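Local atomic coordinates of aromatic-L-amino-acid decarboxylase (Catharanthus roseus, PDB entry 6EEW), a protein that decarboxylates L-tryptophan to tryptamine and 5-hydroxy-L-tryptophan to serotonin, using pyridoxal 5'-phosphate as its cofactor. Residues 98-103 and 454-459; 441-446 and 464-469; 447-452 and 487-492. One frame throughout, in Å; residues are numbered along the deposited sequence.

Contact 1: residues 98-103 and 454-459. With TRP (tryptophan), chain E.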
loop_
_atom_site.group_PDB
_atom_site.type_symbol
_atom_site.label_atom_id
_atom_site.label_comp_id
_atom_site.label_asym_id
_atom_site.label_seq_id
_atom_site.Cartn_x
_atom_site.Cartn_y
_atom_site.Cartn_z
ATOM N N TYR A 98 11.462 -11.451 -19.313
ATOM C CA TYR A 98 11.092 -12.777 -18.818
ATOM C C TYR A 98 11.627 -13.027 -17.414
ATOM O O TYR A 98 11.758 -14.185 -17.004
ATOM C CB TYR A 98 11.599 -13.888 -19.746
ATOM C CG TYR A 98 11.230 -13.697 -21.194
ATOM C CD1 TYR A 98 9.973 -14.044 -21.663
ATOM C CD2 TYR A 98 12.141 -13.176 -22.095
ATOM C CE1 TYR A 98 9.631 -13.854 -22.988
ATOM C CE2 TYR A 98 11.808 -12.990 -23.419
ATOM C CZ TYR A 98 10.556 -13.332 -23.860
ATOM O OH TYR A 98 10.225 -13.147 -25.180
ATOM N N ALA A 99 11.950 -11.968 -16.679
ATOM C CA ALA A 99 12.557 -12.080 -15.363
ATOM C C ALA A 99 11.500 -12.258 -14.276
ATOM O O ALA A 99 10.309 -12.006 -14.473
ATOM C CB ALA A 99 13.396 -10.838 -15.077
ATOM N N PHE A 100 11.953 -12.735 -13.121
ATOM C CA PHE A 100 11.100 -12.875 -11.949
ATOM C C PHE A 100 9.753 -13.487 -12.305
ATOM O O PHE A 100 9.678 -14.647 -12.729
ATOM C CB PHE A 100 10.929 -11.512 -11.279
ATOM C CG PHE A 100 12.232 -10.778 -11.071
ATOM C CD1 PHE A 100 13.093 -11.136 -10.042
ATOM C CD2 PHE A 100 12.600 -9.739 -11.913
ATOM C CE1 PHE A 100 14.316 -10.461 -9.847
ATOM C CE2 PHE A 100 13.812 -9.063 -11.729
ATOM C CZ PHE A 100 14.665 -9.425 -10.692
ATOM N N PHE A 101 8.684 -12.732 -12.079
ATOM C CA PHE A 101 7.349 -13.012 -12.564
ATOM C C PHE A 101 6.862 -11.773 -13.292
ATOM O O PHE A 101 7.033 -10.663 -12.790
ATOM C CB PHE A 101 6.356 -13.334 -11.439
ATOM C CG PHE A 101 6.474 -14.722 -10.883
ATOM C CD1 PHE A 101 6.726 -15.796 -11.715
ATOM C CD2 PHE A 101 6.304 -14.952 -9.525
ATOM C CE1 PHE A 101 6.824 -17.068 -11.207
ATOM C CE2 PHE A 101 6.406 -16.221 -9.012
ATOM C CZ PHE A 101 6.665 -17.285 -9.858
ATOM N N PRO A 102 6.234 -11.929 -14.445
ATOM C CA PRO A 102 5.716 -10.757 -15.155
ATOM C C PRO A 102 4.649 -10.039 -14.343
ATOM O O PRO A 102 3.932 -10.636 -13.538
ATOM C CB PRO A 102 5.133 -11.349 -16.441
ATOM C CG PRO A 102 4.876 -12.798 -16.115
ATOM C CD PRO A 102 5.943 -13.193 -15.147
ATOM N N ALA A 103 4.547 -8.739 -14.561
ATOM C CA ALA A 103 3.481 -7.935 -13.979
ATOM C C ALA A 103 2.549 -7.581 -15.126
ATOM O O ALA A 103 2.788 -6.617 -15.862
ATOM C CB ALA A 103 4.037 -6.701 -13.274
ATOM N N ARG A 454 18.282 -7.426 -25.743
ATOM C CA ARG A 454 17.078 -7.905 -26.405
ATOM C C ARG A 454 16.285 -8.895 -25.564
ATOM O O ARG A 454 15.298 -9.444 -26.056
ATOM C CB ARG A 454 17.414 -8.550 -27.752
ATOM C CG ARG A 454 18.074 -7.639 -28.761
ATOM C CD ARG A 454 18.457 -8.440 -30.008
ATOM N NE ARG A 454 17.276 -8.993 -30.673
ATOM C CZ ARG A 454 16.692 -8.468 -31.748
ATOM N NH1 ARG A 454 17.179 -7.367 -32.310
ATOM N NH2 ARG A 454 15.616 -9.050 -32.266
ATOM N N VAL A 455 16.697 -9.147 -24.322
ATOM C CA VAL A 455 16.001 -10.085 -23.451
ATOM C C VAL A 455 16.487 -9.852 -22.031
ATOM O O VAL A 455 17.619 -9.418 -21.812
ATOM C CB VAL A 455 16.225 -11.553 -23.899
ATOM C CG1 VAL A 455 17.699 -11.897 -23.904
ATOM C CG2 VAL A 455 15.484 -12.506 -22.980
ATOM N N TYR A 456 15.617 -10.130 -21.062
ATOM C CA TYR A 456 15.992 -10.128 -19.655
ATOM C C TYR A 456 15.462 -11.399 -19.016
ATOM O O TYR A 456 14.245 -11.624 -18.994
ATOM C CB TYR A 456 15.440 -8.898 -18.927
ATOM C CG TYR A 456 15.883 -8.789 -17.482
ATOM C CD1 TYR A 456 17.098 -9.323 -17.059
ATOM C CD2 TYR A 456 15.088 -8.151 -16.538
ATOM C CE1 TYR A 456 17.510 -9.223 -15.726
ATOM C CE2 TYR A 456 15.488 -8.048 -15.206
ATOM C CZ TYR A 456 16.700 -8.585 -14.807
ATOM O OH TYR A 456 17.106 -8.482 -13.491
ATOM N N MET A 457 16.367 -12.193 -18.453
ATOM C CA MET A 457 16.017 -13.379 -17.687
ATOM C C MET A 457 16.833 -13.362 -16.412
ATOM O O MET A 457 17.986 -12.914 -16.411
ATOM C CB MET A 457 16.292 -14.689 -18.446
ATOM C CG MET A 457 15.564 -14.824 -19.762
ATOM S SD MET A 457 16.253 -16.115 -20.827
ATOM C CE MET A 457 16.435 -17.490 -19.699
ATOM N N THR A 458 16.222 -13.819 -15.326
ATOM C CA THR A 458 16.948 -14.080 -14.096
ATOM C C THR A 458 17.222 -15.572 -13.944
ATOM O O THR A 458 16.751 -16.415 -14.715
ATOM C CB THR A 458 16.200 -13.545 -12.872
ATOM O OG1 THR A 458 14.850 -14.024 -12.873
ATOM C CG2 THR A 458 16.219 -12.023 -12.856
ATOM N N HIS A 459 18.025 -15.877 -12.940
ATOM C CA HIS A 459 18.482 -17.211 -12.611
ATOM C C HIS A 459 17.891 -17.599 -11.267
ATOM O O HIS A 459 17.178 -16.819 -10.629
ATOM C CB HIS A 459 20.012 -17.254 -12.564
ATOM C CG HIS A 459 20.589 -16.635 -11.328
ATOM N ND1 HIS A 459 20.906 -17.369 -10.205
ATOM C CD2 HIS A 459 20.882 -15.348 -11.027
ATOM C CE1 HIS A 459 21.383 -16.565 -9.273
ATOM N NE2 HIS A 459 21.376 -15.334 -9.746
HETATM N N TRP E . 8.834 -13.252 -7.312
HETATM C CA TRP E . 9.993 -12.572 -7.869
HETATM C C TRP E . 11.093 -12.379 -6.827
HETATM O O TRP E . 11.309 -11.270 -6.334
HETATM C CB TRP E . 9.572 -11.228 -8.468
HETATM C CG TRP E . 8.612 -10.410 -7.630
HETATM C CD1 TRP E . 8.639 -10.235 -6.278
HETATM C CD2 TRP E . 7.478 -9.661 -8.109
HETATM N NE1 TRP E . 7.593 -9.426 -5.884
HETATM C CE2 TRP E . 6.870 -9.061 -6.989
HETATM C CE3 TRP E . 6.922 -9.443 -9.375
HETATM C CZ2 TRP E . 5.739 -8.259 -7.096
HETATM C CZ3 TRP E . 5.799 -8.647 -9.479
HETATM C CH2 TRP E . 5.219 -8.065 -8.349
HETATM O OXT TRP E . 11.800 -13.327 -6.464
#

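Contact 2: residues 441-446 and 464-469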
loop_
_atom_site.group_PDB
_atom_site.type_symbol
_atom_site.label_atom_id
_atom_site.label_comp_id
_atom_site.label_asym_id
_atom_site.label_seq_id
_atom_site.Cartn_x
_atom_site.Cartn_y
_atom_site.Cartn_z
ATOM N N VAL A 441 29.236 -22.119 -16.685
ATOM C CA VAL A 441 28.778 -22.134 -18.073
ATOM C C VAL A 441 27.396 -21.503 -18.172
ATOM O O VAL A 441 27.135 -20.643 -19.025
ATOM C CB VAL A 441 28.774 -23.570 -18.626
ATOM C CG1 VAL A 441 28.283 -23.578 -20.069
ATOM C CG2 VAL A 441 30.158 -24.208 -18.510
ATOM N N ASN A 442 26.495 -21.907 -17.280
ATOM C CA ASN A 442 25.149 -21.355 -17.331
ATOM C C ASN A 442 25.136 -19.881 -16.934
ATOM O O ASN A 442 24.359 -19.091 -17.488
ATOM C CB ASN A 442 24.233 -22.181 -16.427
ATOM C CG ASN A 442 23.862 -23.525 -17.042
ATOM O OD1 ASN A 442 23.043 -23.604 -17.959
ATOM N ND2 ASN A 442 24.475 -24.592 -16.536
ATOM N N LYS A 443 26.007 -19.484 -16.002
ATOM C CA LYS A 443 26.096 -18.079 -15.615
ATOM C C LYS A 443 26.575 -17.218 -16.776
ATOM O O LYS A 443 26.052 -16.122 -17.012
ATOM C CB LYS A 443 27.028 -17.947 -14.412
ATOM C CG LYS A 443 26.651 -16.842 -13.448
ATOM C CD LYS A 443 27.718 -16.680 -12.367
ATOM C CE LYS A 443 28.153 -18.034 -11.808
ATOM N NZ LYS A 443 27.024 -18.818 -11.230
ATOM N N LYS A 444 27.563 -17.711 -17.523
ATOM C CA LYS A 444 28.038 -16.994 -18.699
ATOM C C LYS A 444 26.941 -16.873 -19.746
ATOM O O LYS A 444 26.778 -15.816 -20.370
ATOM C CB LYS A 444 29.257 -17.707 -19.283
ATOM C CG LYS A 444 29.881 -17.005 -20.474
ATOM C CD LYS A 444 30.109 -15.522 -20.190
ATOM C CE LYS A 444 31.092 -14.915 -21.182
ATOM N NZ LYS A 444 30.778 -15.294 -22.589
ATOM N N LEU A 445 26.177 -17.946 -19.959
ATOM C CA LEU A 445 25.086 -17.871 -20.924
ATOM C C LEU A 445 24.062 -16.820 -20.508
ATOM O O LEU A 445 23.626 -15.998 -21.326
ATOM C CB LEU A 445 24.417 -19.234 -21.077
ATOM C CG LEU A 445 23.226 -19.213 -22.036
ATOM C CD1 LEU A 445 23.692 -18.804 -23.427
ATOM C CD2 LEU A 445 22.529 -20.559 -22.062
ATOM N N LEU A 446 23.653 -16.838 -19.236
ATOM C CA LEU A 446 22.704 -15.834 -18.758
ATOM C C LEU A 446 23.245 -14.421 -18.941
ATOM O O LEU A 446 22.519 -13.516 -19.381
ATOM C CB LEU A 446 22.378 -16.075 -17.284
ATOM C CG LEU A 446 21.412 -15.046 -16.676
ATOM C CD1 LEU A 446 20.055 -15.077 -17.362
ATOM C CD2 LEU A 446 21.280 -15.171 -15.164
ATOM N N GLY A 464 21.058 -26.664 -4.669
ATOM C CA GLY A 464 22.430 -26.671 -5.134
ATOM C C GLY A 464 22.593 -26.636 -6.634
ATOM O O GLY A 464 23.700 -26.857 -7.132
ATOM N N ILE A 465 21.518 -26.400 -7.373
ATOM C CA ILE A 465 21.536 -26.422 -8.828
ATOM C C ILE A 465 21.282 -25.006 -9.313
ATOM O O ILE A 465 20.279 -24.387 -8.932
ATOM C CB ILE A 465 20.477 -27.389 -9.379
ATOM C CG1 ILE A 465 20.722 -28.802 -8.839
ATOM C CG2 ILE A 465 20.481 -27.373 -10.903
ATOM C CD1 ILE A 465 19.664 -29.800 -9.241
ATOM N N TYR A 466 22.191 -24.495 -10.143
ATOM C CA TYR A 466 22.032 -23.203 -10.796
ATOM C C TYR A 466 21.244 -23.413 -12.084
ATOM O O TYR A 466 21.576 -24.290 -12.886
ATOM C CB TYR A 466 23.396 -22.574 -11.091
ATOM C CG TYR A 466 23.357 -21.187 -11.725
ATOM C CD1 TYR A 466 23.128 -21.013 -13.082
ATOM C CD2 TYR A 466 23.574 -20.050 -10.952
ATOM C CE1 TYR A 466 23.103 -19.743 -13.648
ATOM C CE2 TYR A 466 23.549 -18.784 -11.503
ATOM C CZ TYR A 466 23.313 -18.632 -12.850
ATOM O OH TYR A 466 23.294 -17.363 -13.390
ATOM N N MET A 467 20.195 -22.620 -12.270
ATOM C CA MET A 467 19.345 -22.762 -13.440
ATOM C C MET A 467 18.880 -21.395 -13.923
ATOM O O MET A 467 18.815 -20.429 -13.152
ATOM C CB MET A 467 18.148 -23.659 -13.113
ATOM C CG MET A 467 17.141 -23.040 -12.170
ATOM S SD MET A 467 16.190 -24.312 -11.318
ATOM C CE MET A 467 17.456 -24.991 -10.243
ATOM N N LEU A 468 18.620 -21.311 -15.225
ATOM C CA LEU A 468 17.979 -20.163 -15.846
ATOM C C LEU A 468 16.467 -20.328 -15.764
ATOM O O LEU A 468 15.953 -21.448 -15.720
ATOM C CB LEU A 468 18.413 -20.039 -17.308
ATOM C CG LEU A 468 19.853 -19.619 -17.629
ATOM C CD1 LEU A 468 20.892 -20.582 -17.081
ATOM C CD2 LEU A 468 20.001 -19.492 -19.136
ATOM N N ARG A 469 15.756 -19.203 -15.751
ATOM C CA ARG A 469 14.300 -19.194 -15.724
ATOM C C ARG A 469 13.769 -18.415 -16.913
ATOM O O ARG A 469 14.318 -17.372 -17.286
ATOM C CB ARG A 469 13.741 -18.587 -14.432
ATOM C CG ARG A 469 14.114 -19.294 -13.129
ATOM C CD ARG A 469 14.010 -18.345 -11.918
ATOM N NE ARG A 469 12.632 -18.024 -11.530
ATOM C CZ ARG A 469 11.923 -17.007 -12.032
ATOM N NH1 ARG A 469 12.449 -16.211 -12.951
ATOM N NH2 ARG A 469 10.683 -16.784 -11.622
#

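Contact 3: residues 447-452 and 487-492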
loop_
_atom_site.group_PDB
_atom_site.type_symbol
_atom_site.label_atom_id
_atom_site.label_comp_id
_atom_site.label_asym_id
_atom_site.label_seq_id
_atom_site.Cartn_x
_atom_site.Cartn_y
_atom_site.Cartn_z
ATOM N N ASP A 447 24.522 -14.211 -18.621
ATOM C CA ASP A 447 25.078 -12.872 -18.750
ATOM C C ASP A 447 25.072 -12.419 -20.204
ATOM O O ASP A 447 24.711 -11.278 -20.502
ATOM C CB ASP A 447 26.483 -12.817 -18.149
ATOM C CG ASP A 447 26.885 -11.401 -17.741
ATOM O OD1 ASP A 447 26.916 -10.506 -18.614
ATOM O OD2 ASP A 447 27.143 -11.172 -16.538
ATOM N N MET A 448 25.496 -13.288 -21.124
ATOM C CA MET A 448 25.449 -12.935 -22.542
ATOM C C MET A 448 24.029 -12.564 -22.963
ATOM O O MET A 448 23.799 -11.533 -23.617
ATOM C CB MET A 448 25.976 -14.097 -23.383
ATOM C CG MET A 448 27.408 -14.494 -23.068
ATOM S SD MET A 448 27.920 -15.979 -23.958
ATOM C CE MET A 448 27.827 -15.423 -25.662
ATOM N N LEU A 449 23.055 -13.396 -22.581
ATOM C CA LEU A 449 21.671 -13.125 -22.950
ATOM C C LEU A 449 21.265 -11.729 -22.512
ATOM O O LEU A 449 20.801 -10.917 -23.321
ATOM C CB LEU A 449 20.748 -14.170 -22.324
ATOM C CG LEU A 449 20.802 -15.565 -22.943
ATOM C CD1 LEU A 449 20.120 -16.552 -22.025
ATOM C CD2 LEU A 449 20.140 -15.562 -24.310
ATOM N N ASN A 450 21.472 -11.424 -21.230
ATOM C CA ASN A 450 21.009 -10.144 -20.704
ATOM C C ASN A 450 21.794 -8.986 -21.304
ATOM O O ASN A 450 21.230 -7.915 -21.567
ATOM C CB ASN A 450 21.089 -10.149 -19.182
ATOM C CG ASN A 450 20.024 -11.029 -18.550
ATOM O OD1 ASN A 450 18.932 -11.202 -19.098
ATOM N ND2 ASN A 450 20.339 -11.596 -17.396
ATOM N N SER A 451 23.091 -9.182 -21.541
ATOM C CA SER A 451 23.909 -8.153 -22.165
ATOM C C SER A 451 23.428 -7.818 -23.565
ATOM O O SER A 451 23.696 -6.714 -24.053
ATOM C CB SER A 451 25.365 -8.612 -22.215
ATOM O OG SER A 451 25.847 -8.885 -20.911
ATOM N N THR A 452 22.729 -8.747 -24.221
ATOM C CA THR A 452 22.160 -8.445 -25.533
ATOM C C THR A 452 21.313 -7.181 -25.534
ATOM O O THR A 452 21.253 -6.473 -26.547
ATOM C CB THR A 452 21.290 -9.603 -26.010
ATOM O OG1 THR A 452 22.105 -10.761 -26.192
ATOM C CG2 THR A 452 20.598 -9.243 -27.318
ATOM N N ASP A 487 15.791 -18.812 -30.338
ATOM C CA ASP A 487 16.828 -18.707 -31.362
ATOM C C ASP A 487 18.075 -18.029 -30.806
ATOM O O ASP A 487 19.202 -18.495 -31.020
ATOM C CB ASP A 487 16.296 -17.934 -32.571
ATOM C CG ASP A 487 15.272 -18.719 -33.362
ATOM O OD1 ASP A 487 15.338 -19.963 -33.348
ATOM O OD2 ASP A 487 14.384 -18.088 -33.979
ATOM N N LEU A 488 17.890 -16.928 -30.072
ATOM C CA LEU A 488 19.024 -16.206 -29.506
ATOM C C LEU A 488 19.779 -17.069 -28.508
ATOM O O LEU A 488 21.015 -17.062 -28.473
ATOM C CB LEU A 488 18.537 -14.925 -28.828
ATOM C CG LEU A 488 19.601 -14.056 -28.144
ATOM C CD1 LEU A 488 20.578 -13.487 -29.155
ATOM C CD2 LEU A 488 18.992 -12.962 -27.263
ATOM N N ILE A 489 19.045 -17.783 -27.654
ATOM C CA ILE A 489 19.675 -18.664 -26.676
ATOM C C ILE A 489 20.558 -19.679 -27.385
ATOM O O ILE A 489 21.711 -19.908 -26.993
ATOM C CB ILE A 489 18.606 -19.345 -25.803
ATOM C CG1 ILE A 489 17.825 -18.285 -25.010
ATOM C CG2 ILE A 489 19.243 -20.390 -24.904
ATOM C CD1 ILE A 489 16.702 -18.829 -24.155
ATOM N N GLN A 490 20.040 -20.279 -28.461
ATOM C CA GLN A 490 20.829 -21.263 -29.193
ATOM C C GLN A 490 22.055 -20.623 -29.835
ATOM O O GLN A 490 23.144 -21.212 -29.828
ATOM C CB GLN A 490 19.967 -21.962 -30.245
ATOM C CG GLN A 490 19.111 -23.090 -29.692
ATOM C CD GLN A 490 18.399 -23.876 -30.776
ATOM O OE1 GLN A 490 17.747 -23.305 -31.655
ATOM N NE2 GLN A 490 18.546 -25.197 -30.737
ATOM N N LYS A 491 21.903 -19.423 -30.403
ATOM C CA LYS A 491 23.057 -18.758 -31.008
ATOM C C LYS A 491 24.135 -18.483 -29.968
ATOM O O LYS A 491 25.325 -18.726 -30.206
ATOM C CB LYS A 491 22.651 -17.452 -31.693
ATOM C CG LYS A 491 23.855 -16.725 -32.311
ATOM C CD LYS A 491 23.486 -15.417 -32.996
ATOM C CE LYS A 491 23.071 -14.345 -31.998
ATOM N NZ LYS A 491 22.891 -13.011 -32.649
ATOM N N LEU A 492 23.738 -17.954 -28.811
ATOM C CA LEU A 492 24.719 -17.640 -27.781
ATOM C C LEU A 492 25.349 -18.899 -27.208
ATOM O O LEU A 492 26.514 -18.880 -26.797
ATOM C CB LEU A 492 24.074 -16.803 -26.679
ATOM C CG LEU A 492 23.578 -15.433 -27.145
ATOM C CD1 LEU A 492 22.988 -14.626 -25.992
ATOM C CD2 LEU A 492 24.703 -14.678 -27.826
#

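Contact 1: residues 98-103 and 454-459
Ala99 and Met457 mark the closest approach of two irregular backbone segments, their CA atoms 4.4 Å apart. Just before this point the N of Tyr98 donates to the O of Tyr456 over 2.8 Å. Just after it the N of Phe100 turns to a side chain instead, giving a nearly straight bond (168°) to OG1 of Thr458, 3.2 Å away. One backbone bond and one backbone-to-side-chain bond thus tie residues 98-100 to 456-458.

Around these bonds, methyl groups and rings interlock. Tyr456 has CG anti to its own N (chi1 -176°), which sends CG toward Ala99; the ring then presents a face to CB of Ala99, 3.8 Å from the centroid, as a CH-pi contact. Thr458 uses both branches: while OG1 accepts from Phe100, CG2 sits over one face of the Phe100 ring, 3.9 Å from its centroid. Farther along, CG2 of Val455 approaches the edge of the Tyr98 ring in its plane, 3.5 Å from CD2. Phe100 also faces the tryptophan pocket, its CB against the ligand's CB, and its ring meets Phe124 of the second subunit edge-to-face. An alanine in place of Phe100 would probably leave the Thr458 methyl without its aromatic face and that Phe124 without this edge-to-face partner, opening a gap beside the pocket.

The chemistry is that of a buried junction between the catalytic region and the C-terminal part of the chain. Two amide protons are satisfied inside an apolar setting, and Thr458 holds Phe100 at both its backbone N and its ring, consistent with a second-shell role behind a residue that lines the substrate site.

Contact 2: residues 441-446 and 464-469
Helix 438-451 lies against a four-stranded antiparallel sheet, in the C-terminal alpha/beta region expected of a fold-type I pyridoxal phosphate enzyme, and here Asn442, Lys443, Leu445 and Leu446 meet Tyr466 and Leu468 of strand 465-471. Segments 441-446 and 465-469 run nearly parallel, at 22°, with their axes 8.5 Å apart. Tyr466 and Leu468, two residues apart on the strand, both point to the helix.

The Tyr466 side chain, with CG anti to its N (chi1 -178°), reaches across and lies against one turn of helix. CB of Asn442 rests 3.7 Å from CD1 of Tyr466, CG of Lys443 comes 3.4 Å from its OH, and CD2 of Leu446 touches the same OH at 3.5 Å. The Lys443 chain bends at its last two torsions and brings NZ back to 4.0 Å from the centroid of the Tyr466 ring, an off-centre cation-pi contact, nearest CE2. CD1 of Leu468 lies 3.8 Å from CB of Asn442, and its CD2 meets CD2 of Leu445.

The polar end of Asn442 is bonded at both atoms: OD1 accepts from the N of Leu429, tying the helix to strand 424-429, while ND2 bonds back to the O of Val438 in its own helix. The lysine charge, which also forms a long, weak ion pair with Glu439, is probably eased by the electron-rich tyrosine ring.

Contact 3: residues 447-452 and 487-492
Leu492 and Leu449 meet through extended side chains. Leu492 places CG beside its backbone N (chi1 -64°), and a second torsion of -178° sets CD1 anti to CA, so that this methyl leads toward the opposing helix. Leu449 likewise has CG beside its N, and its CD2 receives the approach. The two methyls, CD1 of Leu492 and CD2 of Leu449, are 3.4 Å apart, tighter than usual van der Waals contact.

The same CD2 of Leu449 also lies 3.6 Å from CG1 of Ile489 and 4.1 Å from CD2 of Leu488, which sets one methyl among three residues of the facing helix. Leu492 in turn is flanked by Met448: their side chains slide past each other in opposite directions, and the bend at the end of the methionine brings CE to 3.9 Å from CD2 of Leu492. Thr452 and Leu488 also reach toward each other tip to tip, OG1 of Thr452 standing 4.0 Å from CD2 of Leu488. The interface is therefore made almost wholly of aliphatic groups. Within the first segment, the O of Asp447 accepts from both the N and the OG of Ser451, the latter at 2.7 Å from above the carbonyl plane.

Segments 447-451 and 487-492, at 127° to one another with axes 10.2 Å apart, belong to the last two helices of the chain, which pack on each other beside the C-terminal antiparallel sheet, where Leu449 also reaches Leu468. Val455, in the loop after helix 438-451, packs on both Leu449 and Leu488. Asn450, which points away from helix 479-496, accepts from the N of Met457, tying the end of helix 438-451 to the segment leading into strand 459-462.

Overall arrangement
The three contacts show how chemistry changes, and in the last step burial too, from the substrate pocket outward. Contact 1, nearest the chain's centre, is buried and joins loops distant in sequence by hydrogen bonds and CH-pi contacts. Contact 2 is also buried but relies on apolar packing and a cation-pi contact, whereas contact 3, only partly buried, is aliphatic. Helix 438-451 serves both contact 2 and contact 3, with Leu445 on Leu492 bridging them. Arg469, on the strand of contact 2, binds the O of Phe100, and Asn450 links contact 3 to Met457; the pocket loop is thus connected, step by step, to the outer helices.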